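Long-range contacts in type IV secretion system protein DotB (Yersinia pseudotuberculosis IP 31758, PDB 6GEF), which probably hydrolyses ATP as a hexameric AAA+ ATPase of the GspE family, serving the type IVb secretion system: residues G130-I135 with E147-I153; F48-S54 with I64-K69. One frame throughout, in Å; residues are numbered along the deposited sequence.

Interaction 1 (G130-I135 with E147-I153); sequences GYRVNI and EIVMRSI
R132 and R151 face each other as a pair in the antiparallel ladder joining 130-135 to 147-153, and each donates its backbone N-H to the other's carbonyl. R132 N to R151 O is 2.9 Å and nearly straight; the return bond from R151 N is more bent, 148° at the hydrogen. N134 and V149 repeat this reciprocal pairing, and I153 N bonds to G130 O. Between these pairs CA-H groups lean on the same carbonyls.

Apolar packing dominates the face carrying Y131, V133, I135, I148 and M150. Beta-branched V133 and I148, a shape that suits extended backbone, lie side by side, V133 CG1 being 3.8 Å from I148 CG2. M150 sets CB 3.8 Å from Y131 CD2, while its sulfur lies 5.4 Å from the ring centroid in an oblique Met-aromatic contact.

The other face is more polar. R151 bends at chi3 (-59°), which folds its guanidinium back over R132, whose CB lies against one face, 3.2 Å from R151 NH2. The aliphatic part of R132 thus meets the cation, and R132 NE stays 5.0 Å from R151 NH1. Extended from CG to NE, R132 rests CG 3.6 Å from I153 CG1 and carries its NH1 to a salt bridge with E220 and a hydrogen bond with the carbonyl of I219.

E147 makes a salt bridge with R255 of the second subunit. Strands 53-59 and 108-115 flank this hairpin in the sheet, and helices 38-50 and 82-93 pack on its apolar face.

Interaction 2 (F48-S54 with I64-K69); sequences FLAHEAS and ISAKVK
The ring of F48 lies against A66, whose methyl CB sits almost centrally over one face, 3.5 Å from the ring centroid and 13° off its normal, a CH-pi contact. The small alanine lets the ring lie close to the strand. I64 meets the rim instead: its CG2 approaches F48 CE2 near the ring plane. With chi1 at -82°, CG of F48 lies beside its backbone N and anti to the carbonyl carbon, and the ring reaches from the last turn of helix 38-50 to strand 65-68.

Next outward, A53 CB lies 3.6 Å from A66 CB and 3.4 Å from V68 CG2. V68 spreads its two methyls, CG2 to A53 and the CB of H51, CG1 to the carbonyl O of H51. The helix ends here in a Schellman motif, with E52 at positive phi (63°) turning the chain into strand 53-59.

At the polar edge S54 N donates to K67 O over 2.9 Å. The long K67 side chain leads away, and its ammonium binds N258 and the carbonyl of T256 of the second subunit.

The chemistry is thus divided: apolar groups join helix end to strand, a backbone bond joins S54 to K67 at the open end of the hairpin, and the lysine's charge serves the subunit interface.

Interaction 2 closes before interaction 1 opens along the chain, yet their centres are about 12 Å apart, on the same side of the chain's centre. Both reach one six-stranded antiparallel sheet, separate from the mixed sheet that holds the probable Walker A loop. Strands 53-59 and 143-153 are neighbours in it, and the two contacts meet where S152 N probably bonds to S54 O, 2.9 Å away. Helix 38-50 also bridges them, for L49 packs on the hydroxyl end of Y131. Two hairpins distant in sequence therefore form a continuous sheet. Both contacts touch the second subunit, so this sheet probably helps to hold neighbouring subunits of the six-chain assembly together.

Interaction 1 (G130-I135 with E147-I153)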
# COMPACT_ATOMS: atom_id res chain seq x y z
N GLY A 130 -11.86 -44.05 3.05
CA GLY A 130 -11.12 -42.84 3.42
C GLY A 130 -11.91 -41.95 4.33
O GLY A 130 -13.14 -41.91 4.30
N TYR A 131 -11.18 -41.20 5.13
CA TYR A 131 -11.74 -40.13 5.97
C TYR A 131 -10.87 -38.90 5.86
O TYR A 131 -9.65 -39.01 5.82
CB TYR A 131 -11.86 -40.58 7.43
CG TYR A 131 -12.94 -41.62 7.66
CD1 TYR A 131 -12.70 -42.98 7.37
CD2 TYR A 131 -14.20 -41.26 8.14
CE1 TYR A 131 -13.69 -43.91 7.58
CE2 TYR A 131 -15.16 -42.22 8.35
CZ TYR A 131 -14.89 -43.55 8.06
OH TYR A 131 -15.88 -44.49 8.30
N ARG A 132 -11.49 -37.74 5.85
CA ARG A 132 -10.80 -36.46 6.00
C ARG A 132 -10.72 -36.12 7.48
O ARG A 132 -11.75 -35.95 8.14
CB ARG A 132 -11.54 -35.36 5.25
CG ARG A 132 -11.95 -35.76 3.83
CD ARG A 132 -12.69 -34.63 3.16
NE ARG A 132 -13.06 -34.98 1.78
CZ ARG A 132 -12.28 -34.80 0.72
NH1 ARG A 132 -12.72 -35.10 -0.49
NH2 ARG A 132 -11.07 -34.27 0.87
N VAL A 133 -9.51 -36.01 8.02
CA VAL A 133 -9.27 -35.82 9.43
C VAL A 133 -8.82 -34.39 9.64
O VAL A 133 -7.72 -33.99 9.23
CB VAL A 133 -8.19 -36.81 9.95
CG1 VAL A 133 -7.94 -36.60 11.44
CG2 VAL A 133 -8.63 -38.24 9.66
N ASN A 134 -9.66 -33.60 10.30
CA ASN A 134 -9.28 -32.32 10.86
C ASN A 134 -9.06 -32.46 12.36
O ASN A 134 -9.91 -32.99 13.05
CB ASN A 134 -10.37 -31.28 10.60
CG ASN A 134 -10.17 -30.02 11.40
OD1 ASN A 134 -10.81 -29.84 12.44
ND2 ASN A 134 -9.34 -29.14 10.91
N ILE A 135 -7.92 -31.99 12.83
CA ILE A 135 -7.60 -31.93 14.25
C ILE A 135 -7.44 -30.47 14.66
O ILE A 135 -6.54 -29.81 14.19
CB ILE A 135 -6.32 -32.74 14.57
CG1 ILE A 135 -6.50 -34.20 14.16
CG2 ILE A 135 -5.99 -32.67 16.05
CD1 ILE A 135 -5.41 -35.13 14.57
N GLU A 147 -9.70 -31.66 19.27
CA GLU A 147 -10.93 -32.29 18.74
C GLU A 147 -10.62 -32.83 17.36
O GLU A 147 -10.02 -32.14 16.53
CB GLU A 147 -12.08 -31.28 18.66
CG GLU A 147 -13.39 -31.81 19.20
CD GLU A 147 -14.47 -31.86 18.16
OE1 GLU A 147 -14.65 -30.85 17.44
OE2 GLU A 147 -15.17 -32.89 18.08
N ILE A 148 -11.03 -34.06 17.11
CA ILE A 148 -10.84 -34.73 15.82
C ILE A 148 -12.20 -34.87 15.15
O ILE A 148 -13.18 -35.30 15.78
CB ILE A 148 -10.18 -36.11 15.99
CG1 ILE A 148 -8.82 -35.98 16.69
CG2 ILE A 148 -10.01 -36.78 14.65
CD1 ILE A 148 -8.59 -37.04 17.75
N VAL A 149 -12.26 -34.49 13.87
CA VAL A 149 -13.41 -34.73 13.03
C VAL A 149 -12.98 -35.45 11.78
O VAL A 149 -12.07 -35.02 11.09
CB VAL A 149 -14.10 -33.39 12.66
CG1 VAL A 149 -15.33 -33.64 11.80
CG2 VAL A 149 -14.55 -32.65 13.93
N MET A 150 -13.61 -36.59 11.51
CA MET A 150 -13.33 -37.41 10.33
C MET A 150 -14.57 -37.45 9.46
O MET A 150 -15.66 -37.77 9.93
CB MET A 150 -12.94 -38.84 10.73
CG MET A 150 -11.94 -38.90 11.88
SD MET A 150 -10.99 -40.47 11.83
CE MET A 150 -12.29 -41.58 12.21
N ARG A 151 -14.39 -37.13 8.17
CA ARG A 151 -15.49 -37.05 7.22
C ARG A 151 -15.27 -38.13 6.17
O ARG A 151 -14.32 -38.04 5.37
CB ARG A 151 -15.55 -35.65 6.56
CG ARG A 151 -16.02 -34.57 7.53
CD ARG A 151 -15.45 -33.20 7.22
NE ARG A 151 -13.98 -33.18 7.27
CZ ARG A 151 -13.20 -32.47 6.45
NH1 ARG A 151 -13.74 -31.71 5.47
NH2 ARG A 151 -11.88 -32.52 6.63
N SER A 152 -16.15 -39.12 6.14
CA SER A 152 -16.08 -40.17 5.13
C SER A 152 -15.92 -39.58 3.73
O SER A 152 -16.61 -38.65 3.38
CB SER A 152 -17.31 -41.06 5.19
OG SER A 152 -18.39 -40.45 4.53
N ILE A 153 -15.00 -40.12 2.96
CA ILE A 153 -14.81 -39.76 1.56
C ILE A 153 -15.51 -40.83 0.68
O ILE A 153 -15.24 -42.02 0.83
CB ILE A 153 -13.34 -39.71 1.19
CG1 ILE A 153 -12.53 -38.98 2.26
CG2 ILE A 153 -13.15 -39.04 -0.18
CD1 ILE A 153 -11.08 -38.74 1.90

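Interaction 2 (F48-S54 with I64-K69)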
# COMPACT_ATOMS: atom_id res chain seq x y z
N PHE A 48 -18.89 -47.59 13.16
CA PHE A 48 -19.63 -46.45 12.64
C PHE A 48 -19.88 -46.59 11.15
O PHE A 48 -20.91 -46.12 10.65
CB PHE A 48 -18.89 -45.13 12.95
CG PHE A 48 -19.14 -44.62 14.34
CD1 PHE A 48 -20.41 -44.58 14.86
CD2 PHE A 48 -18.10 -44.17 15.13
CE1 PHE A 48 -20.65 -44.09 16.14
CE2 PHE A 48 -18.34 -43.68 16.40
CZ PHE A 48 -19.62 -43.65 16.91
N LEU A 49 -18.96 -47.18 10.41
CA LEU A 49 -19.12 -47.29 8.96
C LEU A 49 -20.19 -48.28 8.59
O LEU A 49 -20.89 -48.10 7.59
CB LEU A 49 -17.78 -47.66 8.31
CG LEU A 49 -17.64 -47.36 6.81
CD1 LEU A 49 -16.22 -47.70 6.37
CD2 LEU A 49 -18.67 -48.12 6.03
N ALA A 50 -20.35 -49.36 9.34
CA ALA A 50 -21.54 -50.20 9.23
C ALA A 50 -22.84 -49.37 9.28
O ALA A 50 -23.79 -49.67 8.58
CB ALA A 50 -21.53 -51.28 10.30
N HIS A 51 -22.84 -48.34 10.08
CA HIS A 51 -24.02 -47.49 10.26
C HIS A 51 -24.15 -46.38 9.21
O HIS A 51 -25.12 -45.65 9.26
CB HIS A 51 -24.04 -46.87 11.66
CG HIS A 51 -24.44 -47.83 12.74
ND1 HIS A 51 -25.76 -48.06 13.05
CD2 HIS A 51 -23.71 -48.60 13.58
CE1 HIS A 51 -25.83 -48.94 14.02
NE2 HIS A 51 -24.60 -49.29 14.35
N GLU A 52 -23.18 -46.27 8.29
CA GLU A 52 -23.20 -45.26 7.26
C GLU A 52 -23.15 -43.86 7.87
O GLU A 52 -23.75 -42.89 7.31
CB GLU A 52 -24.41 -45.40 6.31
CG GLU A 52 -24.61 -46.77 5.71
CD GLU A 52 -23.47 -47.13 4.75
OE1 GLU A 52 -23.18 -46.27 3.87
OE2 GLU A 52 -22.86 -48.24 4.85
N ALA A 53 -22.34 -43.68 8.90
CA ALA A 53 -22.10 -42.35 9.45
C ALA A 53 -21.28 -41.53 8.48
O ALA A 53 -20.29 -42.00 7.94
CB ALA A 53 -21.39 -42.45 10.79
N SER A 54 -21.69 -40.28 8.25
CA SER A 54 -20.93 -39.37 7.41
C SER A 54 -19.71 -38.82 8.14
O SER A 54 -18.64 -38.69 7.56
CB SER A 54 -21.83 -38.25 6.90
OG SER A 54 -22.57 -37.68 7.94
N ILE A 64 -16.83 -41.24 21.67
CA ILE A 64 -16.71 -41.13 20.25
C ILE A 64 -18.09 -41.06 19.61
O ILE A 64 -18.87 -41.97 19.74
CB ILE A 64 -15.85 -42.25 19.64
CG1 ILE A 64 -14.40 -42.08 20.03
CG2 ILE A 64 -15.99 -42.32 18.14
CD1 ILE A 64 -13.48 -43.12 19.38
N SER A 65 -18.36 -39.98 18.88
CA SER A 65 -19.66 -39.71 18.31
C SER A 65 -19.56 -39.60 16.80
O SER A 65 -18.50 -39.24 16.26
CB SER A 65 -20.24 -38.40 18.87
OG SER A 65 -20.27 -38.39 20.27
N ALA A 66 -20.65 -39.93 16.13
CA ALA A 66 -20.70 -39.87 14.67
C ALA A 66 -22.06 -39.30 14.26
O ALA A 66 -23.07 -39.51 14.93
CB ALA A 66 -20.48 -41.23 14.04
N LYS A 67 -22.07 -38.59 13.14
CA LYS A 67 -23.30 -38.19 12.48
C LYS A 67 -23.73 -39.31 11.53
O LYS A 67 -23.47 -39.30 10.34
CB LYS A 67 -23.10 -36.86 11.75
CG LYS A 67 -23.08 -35.67 12.67
CD LYS A 67 -23.14 -34.38 11.91
CE LYS A 67 -23.17 -33.16 12.82
NZ LYS A 67 -23.01 -31.93 12.00
N VAL A 68 -24.43 -40.27 12.08
CA VAL A 68 -25.15 -41.28 11.30
C VAL A 68 -26.46 -40.63 10.79
O VAL A 68 -27.24 -40.08 11.58
CB VAL A 68 -25.46 -42.51 12.13
CG1 VAL A 68 -26.38 -43.45 11.37
CG2 VAL A 68 -24.19 -43.21 12.55
N LYS A 69 -26.63 -40.66 9.47
CA LYS A 69 -27.82 -40.12 8.83
C LYS A 69 -28.27 -38.80 9.43
O LYS A 69 -29.38 -38.66 9.99
CB LYS A 69 -28.93 -41.17 8.82
CG LYS A 69 -28.67 -42.28 7.77
CD LYS A 69 -29.16 -43.63 8.32
CE LYS A 69 -28.68 -44.77 7.45
NZ LYS A 69 -29.32 -46.05 7.80